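PDB 2GAN: 182aa long hypothetical protein from Pyrococcus horikoshii, which is of unknown function but probably transfers an acetyl group from acetyl-CoA to a substrate, as members of the GNAT acetyltransferase family do. Local coordinates for residues R61-Q73 against I82-I94. Numbering follows the deposited sequence.
With SO4 (sulfate ion), chain D.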
ATOM      1  N   ARG A  61     -16.893 -17.906   4.260  1.00 22.40           N
ATOM      2  CA  ARG A  61     -15.819 -18.299   3.352  1.00 23.14           C
ATOM      3  C   ARG A  61     -15.233 -19.662   3.679  1.00 23.10           C
ATOM      4  O   ARG A  61     -14.956 -20.459   2.786  1.00 22.47           O
ATOM      5  CB  ARG A  61     -14.700 -17.267   3.381  1.00 25.02           C
ATOM      6  CG  ARG A  61     -15.133 -15.878   3.011  1.00 26.32           C
ATOM      7  CD  ARG A  61     -13.924 -14.980   3.006  1.00 27.71           C
ATOM      8  NE  ARG A  61     -13.511 -14.617   1.656  1.00 28.74           N
ATOM      9  CZ  ARG A  61     -12.349 -14.034   1.376  1.00 27.44           C
ATOM     10  NH1 ARG A  61     -11.498 -13.763   2.352  1.00 24.19           N
ATOM     11  NH2 ARG A  61     -12.049 -13.707   0.130  1.00 27.19           N
ATOM     12  N   LEU A  62     -15.024 -19.907   4.968  1.00 22.12           N
ATOM     13  CA  LEU A  62     -14.467 -21.162   5.441  1.00 23.85           C
ATOM     14  C   LEU A  62     -15.419 -22.316   5.133  1.00 25.33           C
ATOM     15  O   LEU A  62     -14.977 -23.416   4.812  1.00 26.05           O
ATOM     16  CB  LEU A  62     -14.221 -21.076   6.950  1.00 19.37           C
ATOM     17  CG  LEU A  62     -12.818 -20.909   7.571  1.00 21.97           C
ATOM     18  CD1 LEU A  62     -11.768 -20.455   6.571  1.00 14.15           C
ATOM     19  CD2 LEU A  62     -12.938 -19.946   8.732  1.00 17.24           C
ATOM     20  N   SER A  63     -16.723 -22.064   5.219  1.00 26.35           N
ATOM     21  CA  SER A  63     -17.719 -23.110   4.959  1.00 28.87           C
ATOM     22  C   SER A  63     -18.055 -23.374   3.490  1.00 28.47           C
ATOM     23  O   SER A  63     -18.133 -24.526   3.057  1.00 29.96           O
ATOM     24  CB  SER A  63     -19.025 -22.785   5.691  1.00 28.44           C
ATOM     25  OG  SER A  63     -18.834 -22.780   7.090  1.00 36.01           O
ATOM     26  N   GLN A  64     -18.257 -22.309   2.727  1.00 28.00           N
ATOM     27  CA  GLN A  64     -18.639 -22.447   1.324  1.00 29.15           C
ATOM     28  C   GLN A  64     -17.605 -22.006   0.291  1.00 29.09           C
ATOM     29  O   GLN A  64     -17.150 -22.807  -0.519  1.00 32.85           O
ATOM     30  CB  GLN A  64     -19.920 -21.661   1.078  1.00 29.39           C
ATOM     31  CG  GLN A  64     -20.967 -21.873   2.149  1.00 33.15           C
ATOM     32  CD  GLN A  64     -21.583 -23.253   2.094  1.00 34.64           C
ATOM     33  OE1 GLN A  64     -22.052 -23.778   3.104  1.00 38.32           O
ATOM     34  NE2 GLN A  64     -21.599 -23.844   0.908  1.00 33.93           N
ATOM     35  N   GLU A  65     -17.245 -20.729   0.318  1.00 26.88           N
ATOM     36  CA  GLU A  65     -16.314 -20.171  -0.650  1.00 26.65           C
ATOM     37  C   GLU A  65     -15.001 -20.915  -0.889  1.00 25.04           C
ATOM     38  O   GLU A  65     -14.711 -21.303  -2.015  1.00 24.42           O
ATOM     39  CB  GLU A  65     -16.040 -18.701  -0.301  1.00 27.58           C
ATOM     40  CG  GLU A  65     -15.094 -17.982  -1.256  1.00 30.63           C
ATOM     41  CD  GLU A  65     -15.287 -16.475  -1.233  1.00 33.01           C
ATOM     42  OE1 GLU A  65     -14.311 -15.735  -1.484  1.00 30.79           O
ATOM     43  OE2 GLU A  65     -16.429 -16.029  -0.979  1.00 35.03           O
ATOM     44  N   PHE A  66     -14.210 -21.128   0.153  1.00 26.49           N
ATOM     45  CA  PHE A  66     -12.919 -21.811  -0.005  1.00 27.07           C
ATOM     46  C   PHE A  66     -13.030 -23.289  -0.406  1.00 27.27           C
ATOM     47  O   PHE A  66     -13.747 -24.064   0.230  1.00 27.03           O
ATOM     48  CB  PHE A  66     -12.112 -21.689   1.295  1.00 27.01           C
ATOM     49  CG  PHE A  66     -11.775 -20.267   1.677  1.00 27.02           C
ATOM     50  CD1 PHE A  66     -11.293 -19.976   2.950  1.00 27.12           C
ATOM     51  CD2 PHE A  66     -11.929 -19.221   0.764  1.00 26.32           C
ATOM     52  CE1 PHE A  66     -10.974 -18.668   3.317  1.00 25.16           C
ATOM     53  CE2 PHE A  66     -11.610 -17.905   1.119  1.00 26.05           C
ATOM     54  CZ  PHE A  66     -11.131 -17.631   2.396  1.00 25.61           C
ATOM     55  N   ASP A  67     -12.329 -23.679  -1.466  1.00 26.48           N
ATOM     56  CA  ASP A  67     -12.349 -25.075  -1.911  1.00 24.82           C
ATOM     57  C   ASP A  67     -11.169 -25.815  -1.272  1.00 25.71           C
ATOM     58  O   ASP A  67     -11.229 -27.027  -1.042  1.00 22.80           O
ATOM     59  CB  ASP A  67     -12.281 -25.157  -3.441  1.00 24.97           C
ATOM     60  CG  ASP A  67     -13.557 -24.652  -4.114  1.00 27.10           C
ATOM     61  OD1 ASP A  67     -14.666 -25.067  -3.698  1.00 28.46           O
ATOM     62  OD2 ASP A  67     -13.456 -23.847  -5.061  1.00 25.62           O
ATOM     63  N   GLU A  68     -10.102 -25.065  -0.988  1.00 23.69           N
ATOM     64  CA  GLU A  68      -8.909 -25.589  -0.336  1.00 22.13           C
ATOM     65  C   GLU A  68      -8.260 -24.469   0.464  1.00 21.60           C
ATOM     66  O   GLU A  68      -8.071 -23.362  -0.045  1.00 21.89           O
ATOM     67  CB  GLU A  68      -7.916 -26.130  -1.363  1.00 22.46           C
ATOM     68  CG  GLU A  68      -8.453 -27.288  -2.167  1.00 22.06           C
ATOM     69  CD  GLU A  68      -7.408 -27.928  -3.070  1.00 24.08           C
ATOM     70  OE1 GLU A  68      -7.765 -28.888  -3.777  1.00 28.16           O
ATOM     71  OE2 GLU A  68      -6.243 -27.483  -3.081  1.00 22.66           O
ATOM     72  N   LEU A  69      -7.949 -24.752   1.726  1.00 19.83           N
ATOM     73  CA  LEU A  69      -7.308 -23.778   2.603  1.00 19.39           C
ATOM     74  C   LEU A  69      -5.947 -24.309   3.034  1.00 18.10           C
ATOM     75  O   LEU A  69      -5.835 -25.415   3.553  1.00 16.81           O
ATOM     76  CB  LEU A  69      -8.159 -23.521   3.853  1.00 20.80           C
ATOM     77  CG  LEU A  69      -7.456 -22.688   4.941  1.00 21.47           C
ATOM     78  CD1 LEU A  69      -7.121 -21.311   4.375  1.00 20.43           C
ATOM     79  CD2 LEU A  69      -8.341 -22.554   6.174  1.00 22.01           C
ATOM     80  N   TYR A  70      -4.915 -23.508   2.824  1.00 19.41           N
ATOM     81  CA  TYR A  70      -3.576 -23.905   3.197  1.00 20.19           C
ATOM     82  C   TYR A  70      -3.038 -22.929   4.221  1.00 20.86           C
ATOM     83  O   TYR A  70      -3.394 -21.754   4.221  1.00 23.18           O
ATOM     84  CB  TYR A  70      -2.683 -23.950   1.955  1.00 20.38           C
ATOM     85  CG  TYR A  70      -3.043 -25.072   1.009  1.00 20.17           C
ATOM     86  CD1 TYR A  70      -2.606 -26.374   1.244  1.00 21.18           C
ATOM     87  CD2 TYR A  70      -3.836 -24.837  -0.113  1.00 20.00           C
ATOM     88  CE1 TYR A  70      -2.948 -27.420   0.380  1.00 21.58           C
ATOM     89  CE2 TYR A  70      -4.181 -25.873  -0.981  1.00 22.66           C
ATOM     90  CZ  TYR A  70      -3.735 -27.163  -0.729  1.00 23.01           C
ATOM     91  OH  TYR A  70      -4.077 -28.183  -1.595  1.00 24.08           O
ATOM     92  N   THR A  71      -2.206 -23.424   5.127  1.00 20.55           N
ATOM     93  CA  THR A  71      -1.639 -22.559   6.144  1.00 22.52           C
ATOM     94  C   THR A  71      -0.197 -22.925   6.340  1.00 23.86           C
ATOM     95  O   THR A  71       0.215 -24.047   6.055  1.00 25.97           O
ATOM     96  CB  THR A  71      -2.306 -22.753   7.522  1.00 22.54           C
ATOM     97  OG1 THR A  71      -2.032 -24.080   7.988  1.00 19.84           O
ATOM     98  CG2 THR A  71      -3.803 -22.536   7.442  1.00 22.49           C
ATOM     99  N   TYR A  72       0.578 -21.970   6.824  1.00 24.31           N
ATOM    100  CA  TYR A  72       1.962 -22.255   7.124  1.00 23.54           C
ATOM    101  C   TYR A  72       1.925 -22.320   8.636  1.00 22.18           C
ATOM    102  O   TYR A  72       1.468 -21.386   9.297  1.00 23.04           O
ATOM    103  CB  TYR A  72       2.893 -21.143   6.644  1.00 22.34           C
ATOM    104  CG  TYR A  72       4.359 -21.524   6.743  1.00 23.87           C
ATOM    105  CD1 TYR A  72       5.069 -21.351   7.930  1.00 22.74           C
ATOM    106  CD2 TYR A  72       5.029 -22.085   5.651  1.00 24.29           C
ATOM    107  CE1 TYR A  72       6.409 -21.723   8.031  1.00 25.71           C
ATOM    108  CE2 TYR A  72       6.367 -22.468   5.738  1.00 25.13           C
ATOM    109  CZ  TYR A  72       7.052 -22.284   6.931  1.00 27.40           C
ATOM    110  OH  TYR A  72       8.371 -22.667   7.021  1.00 27.74           O
ATOM    111  N   GLN A  73       2.354 -23.446   9.184  1.00 22.35           N
ATOM    112  CA  GLN A  73       2.352 -23.608  10.622  1.00 22.65           C
ATOM    113  C   GLN A  73       3.750 -23.851  11.153  1.00 23.98           C
ATOM    114  O   GLN A  73       4.601 -24.449  10.485  1.00 22.53           O
ATOM    115  CB  GLN A  73       1.442 -24.773  11.030  1.00 23.85           C
ATOM    116  CG  GLN A  73      -0.022 -24.600  10.627  1.00 26.93           C
ATOM    117  CD  GLN A  73      -0.935 -25.677  11.204  1.00 29.26           C
ATOM    118  OE1 GLN A  73      -2.097 -25.808  10.797  1.00 30.06           O
ATOM    119  NE2 GLN A  73      -0.417 -26.448  12.160  1.00 29.48           N
ATOM    120  N   ILE A  82      -3.466 -19.164   2.956  1.00 20.12           N
ATOM    121  CA  ILE A  82      -3.721 -18.982   1.536  1.00 20.10           C
ATOM    122  C   ILE A  82      -4.827 -19.959   1.120  1.00 21.26           C
ATOM    123  O   ILE A  82      -4.795 -21.143   1.460  1.00 19.78           O
ATOM    124  CB  ILE A  82      -2.446 -19.187   0.683  1.00 18.59           C
ATOM    125  CG1 ILE A  82      -2.665 -18.563  -0.701  1.00 20.05           C
ATOM    126  CG2 ILE A  82      -2.099 -20.666   0.588  1.00 15.14           C
ATOM    127  CD1 ILE A  82      -1.385 -18.397  -1.540  1.00 24.11           C
ATOM    128  N   ALA A  83      -5.806 -19.433   0.395  1.00 21.98           N
ATOM    129  CA  ALA A  83      -6.965 -20.193  -0.041  1.00 22.87           C
ATOM    130  C   ALA A  83      -7.128 -20.256  -1.548  1.00 21.52           C
ATOM    131  O   ALA A  83      -6.776 -19.317  -2.263  1.00 21.94           O
ATOM    132  CB  ALA A  83      -8.229 -19.579   0.575  1.00 22.54           C
ATOM    133  N   LEU A  84      -7.682 -21.365  -2.026  1.00 21.07           N
ATOM    134  CA  LEU A  84      -7.926 -21.547  -3.454  1.00 20.23           C
ATOM    135  C   LEU A  84      -9.404 -21.742  -3.734  1.00 20.86           C
ATOM    136  O   LEU A  84     -10.092 -22.469  -3.009  1.00 22.01           O
ATOM    137  CB  LEU A  84      -7.188 -22.772  -3.958  1.00 19.73           C
ATOM    138  CG  LEU A  84      -5.701 -22.727  -3.632  1.00 22.65           C
ATOM    139  CD1 LEU A  84      -5.049 -24.008  -4.139  1.00 23.10           C
ATOM    140  CD2 LEU A  84      -5.076 -21.487  -4.258  1.00 19.09           C
ATOM    141  N   VAL A  85      -9.887 -21.092  -4.786  1.00 19.64           N
ATOM    142  CA  VAL A  85     -11.273 -21.228  -5.196  1.00 21.06           C
ATOM    143  C   VAL A  85     -11.249 -21.600  -6.665  1.00 21.45           C
ATOM    144  O   VAL A  85     -10.726 -20.849  -7.489  1.00 22.16           O
ATOM    145  CB  VAL A  85     -12.088 -19.918  -5.011  1.00 20.79           C
ATOM    146  CG1 VAL A  85     -13.490 -20.100  -5.567  1.00 18.80           C
ATOM    147  CG2 VAL A  85     -12.176 -19.565  -3.525  1.00 16.65           C
ATOM    148  N   TYR A  86     -11.796 -22.768  -6.988  1.00 18.85           N
ATOM    149  CA  TYR A  86     -11.805 -23.238  -8.373  1.00 22.04           C
ATOM    150  C   TYR A  86     -13.000 -24.130  -8.754  1.00 22.45           C
ATOM    151  O   TYR A  86     -13.169 -24.456  -9.925  1.00 23.60           O
ATOM    152  CB  TYR A  86     -10.487 -23.969  -8.657  1.00 18.54           C
ATOM    153  CG  TYR A  86     -10.263 -25.168  -7.767  1.00 18.84           C
ATOM    154  CD1 TYR A  86     -10.824 -26.410  -8.080  1.00 18.89           C
ATOM    155  CD2 TYR A  86      -9.532 -25.051  -6.584  1.00 18.35           C
ATOM    156  CE1 TYR A  86     -10.663 -27.507  -7.231  1.00 21.27           C
ATOM    157  CE2 TYR A  86      -9.364 -26.140  -5.728  1.00 20.71           C
ATOM    158  CZ  TYR A  86      -9.932 -27.360  -6.056  1.00 21.61           C
ATOM    159  OH  TYR A  86      -9.767 -28.432  -5.216  1.00 26.47           O
ATOM    160  N   LYS A  87     -13.831 -24.513  -7.783  1.00 25.42           N
ATOM    161  CA  LYS A  87     -14.992 -25.363  -8.074  1.00 29.56           C
ATOM    162  C   LYS A  87     -16.207 -24.566  -8.537  1.00 31.24           C
ATOM    163  O   LYS A  87     -16.918 -23.967  -7.727  1.00 32.17           O
ATOM    164  CB  LYS A  87     -15.408 -26.182  -6.856  1.00 29.21           C
ATOM    165  CG  LYS A  87     -14.369 -27.152  -6.353  1.00 34.10           C
ATOM    166  CD  LYS A  87     -14.924 -27.973  -5.201  1.00 34.03           C
ATOM    167  CE  LYS A  87     -13.811 -28.674  -4.440  1.00 35.26           C
ATOM    168  NZ  LYS A  87     -12.958 -29.517  -5.311  1.00 37.80           N
ATOM    169  N   ARG A  88     -16.445 -24.590  -9.845  1.00 32.24           N
ATOM    170  CA  ARG A  88     -17.562 -23.890 -10.468  1.00 33.85           C
ATOM    171  C   ARG A  88     -17.646 -22.418 -10.061  1.00 33.07           C
ATOM    172  O   ARG A  88     -18.577 -22.002  -9.369  1.00 32.07           O
ATOM    173  CB  ARG A  88     -18.880 -24.609 -10.146  1.00 37.42           C
ATOM    174  CG  ARG A  88     -19.495 -25.374 -11.338  1.00 42.23           C
ATOM    175  CD  ARG A  88     -18.913 -26.778 -11.534  1.00 45.73           C
ATOM    176  NE  ARG A  88     -17.465 -26.780 -11.734  1.00 46.58           N
ATOM    177  CZ  ARG A  88     -16.853 -26.219 -12.769  1.00 48.84           C
ATOM    178  NH1 ARG A  88     -17.564 -25.610 -13.711  1.00 49.50           N
ATOM    179  NH2 ARG A  88     -15.528 -26.254 -12.854  1.00 49.84           N
ATOM    180  N   ILE A  89     -16.677 -21.629 -10.510  1.00 30.49           N
ATOM    181  CA  ILE A  89     -16.662 -20.212 -10.189  1.00 30.06           C
ATOM    182  C   ILE A  89     -17.967 -19.529 -10.593  1.00 29.61           C
ATOM    183  O   ILE A  89     -18.465 -18.660  -9.876  1.00 26.40           O
ATOM    184  CB  ILE A  89     -15.490 -19.474 -10.886  1.00 30.30           C
ATOM    185  CG1 ILE A  89     -14.153 -19.930 -10.299  1.00 31.82           C
ATOM    186  CG2 ILE A  89     -15.629 -17.974 -10.688  1.00 30.02           C
ATOM    187  CD1 ILE A  89     -13.828 -21.370 -10.567  1.00 35.13           C
ATOM    188  N   LYS A  90     -18.518 -19.927 -11.737  1.00 29.94           N
ATOM    189  CA  LYS A  90     -19.758 -19.340 -12.244  1.00 30.04           C
ATOM    190  C   LYS A  90     -20.890 -19.326 -11.219  1.00 29.82           C
ATOM    191  O   LYS A  90     -21.815 -18.527 -11.337  1.00 27.84           O
ATOM    192  CB  LYS A  90     -20.225 -20.085 -13.504  1.00 33.83           C
ATOM    193  CG  LYS A  90     -21.434 -19.443 -14.194  1.00 39.88           C
ATOM    194  CD  LYS A  90     -21.972 -20.267 -15.368  1.00 43.97           C
ATOM    195  CE  LYS A  90     -21.001 -20.313 -16.546  1.00 47.49           C
ATOM    196  NZ  LYS A  90     -21.610 -20.973 -17.753  1.00 50.68           N
ATOM    197  N   GLU A  91     -20.813 -20.202 -10.218  1.00 29.12           N
ATOM    198  CA  GLU A  91     -21.847 -20.276  -9.190  1.00 30.41           C
ATOM    199  C   GLU A  91     -21.339 -19.946  -7.788  1.00 28.84           C
ATOM    200  O   GLU A  91     -22.015 -20.224  -6.801  1.00 29.24           O
ATOM    201  CB  GLU A  91     -22.497 -21.668  -9.174  1.00 32.82           C
ATOM    202  CG  GLU A  91     -23.166 -22.082 -10.486  1.00 39.43           C
ATOM    203  CD  GLU A  91     -22.193 -22.721 -11.463  1.00 43.31           C
ATOM    204  OE1 GLU A  91     -22.604 -23.044 -12.602  1.00 45.38           O
ATOM    205  OE2 GLU A  91     -21.013 -22.902 -11.085  1.00 45.44           O
ATOM    206  N   LYS A  92     -20.158 -19.348  -7.688  1.00 27.42           N
ATOM    207  CA  LYS A  92     -19.604 -19.006  -6.383  1.00 25.92           C
ATOM    208  C   LYS A  92     -20.145 -17.692  -5.835  1.00 24.17           C
ATOM    209  O   LYS A  92     -20.116 -17.464  -4.635  1.00 22.83           O
ATOM    210  CB  LYS A  92     -18.080 -18.929  -6.457  1.00 24.96           C
ATOM    211  CG  LYS A  92     -17.392 -20.277  -6.484  1.00 25.59           C
ATOM    212  CD  LYS A  92     -17.441 -20.961  -5.120  1.00 25.18           C
ATOM    213  CE  LYS A  92     -16.596 -22.215  -5.132  1.00 21.91           C
ATOM    214  NZ  LYS A  92     -16.566 -22.875  -3.819  1.00 24.12           N
ATOM    215  N   GLY A  93     -20.623 -16.823  -6.716  1.00 25.58           N
ATOM    216  CA  GLY A  93     -21.149 -15.545  -6.262  1.00 23.37           C
ATOM    217  C   GLY A  93     -20.073 -14.614  -5.735  1.00 23.91           C
ATOM    218  O   GLY A  93     -20.350 -13.739  -4.919  1.00 24.22           O
ATOM    219  N   ILE A  94     -18.838 -14.801  -6.187  1.00 21.92           N
ATOM    220  CA  ILE A  94     -17.752 -13.947  -5.740  1.00 20.84           C
ATOM    221  C   ILE A  94     -18.015 -12.554  -6.289  1.00 20.20           C
ATOM    222  O   ILE A  94     -17.973 -12.330  -7.501  1.00 19.40           O
ATOM    223  CB  ILE A  94     -16.412 -14.504  -6.210  1.00 22.44           C
ATOM    224  CG1 ILE A  94     -16.214 -15.872  -5.563  1.00 24.18           C
ATOM    225  CG2 ILE A  94     -15.265 -13.585  -5.781  1.00 22.30           C
ATOM    226  CD1 ILE A  94     -15.334 -16.774  -6.349  1.00 28.38           C
TER
HETATM  227  S   SO4 D1202      -9.156 -11.618   0.525  1.00 47.81           S
HETATM  228  O1  SO4 D1202      -7.966 -11.277   1.331  1.00 47.31           O
HETATM  229  O2  SO4 D1202      -8.907 -11.318  -0.903  1.00 46.08           O
HETATM  230  O3  SO4 D1202     -10.294 -10.814   1.007  1.00 49.72           O
HETATM  231  O4  SO4 D1202      -9.452 -13.051   0.667  1.00 45.96           O
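Strand 68-73 runs antiparallel to strand 82-85 as the two arms of a beta hairpin, their axes 4.8 Å apart at closest, and the pairing opens with a classic beta bulge: Asp67 N and Glu68 N both donate to Leu84 O, at 3.0 and 3.3 Å. Beyond it Leu69 faces Ala83 in a non-hydrogen-bonded pair, and Tyr70 and Ile82 exchange two backbone bonds.

Asp67 ties the start of its strand to the loop after Val85. With CG anti to its carbonyl carbon (chi1 -69°), the carboxylate reaches the loop, where OD2 takes Tyr86 N on its anti lone pair and Lys87 N, nearly straight at 173°, from above the carboxylate plane. Asp67 OD1 forms a salt bridge with Lys92 NZ at 2.9 Å, and the same ammonium donates to Glu65 O, from above the carbonyl plane. Replacing Asp67 with an alanine would probably leave the amides of Tyr86 and Lys87 without their acceptor and Lys92 without its countercharge.

On the Glu68 side of the sheet, Tyr86 OH donates to Glu68 OE1 at 2.5 Å, carboxylate and ring standing almost perpendicular, while Tyr70 OH donates to Glu68 OE2 at 2.7 Å; both phenols come from above the carboxylate plane. Arg134 of helix 123-137 adds a salt bridge to OE1. Across the sheet, the Phe66 ring is sandwiched: Ala83 CB sits over its centre, 3.6 Å from the centroid, and Arg61 CB lies over the opposite face toward the rim. Arg61 then grips O4 of a sulfate, probably from the crystallisation liquor, through both NH1 and NH2.

The buried Glu68 carboxylate, held by two phenols and an arginine, is thus likely to stay ionised; Asp67 ties the hairpin to the loop that leaves strand 78-85, and Glu68 ties it to helix 123-137.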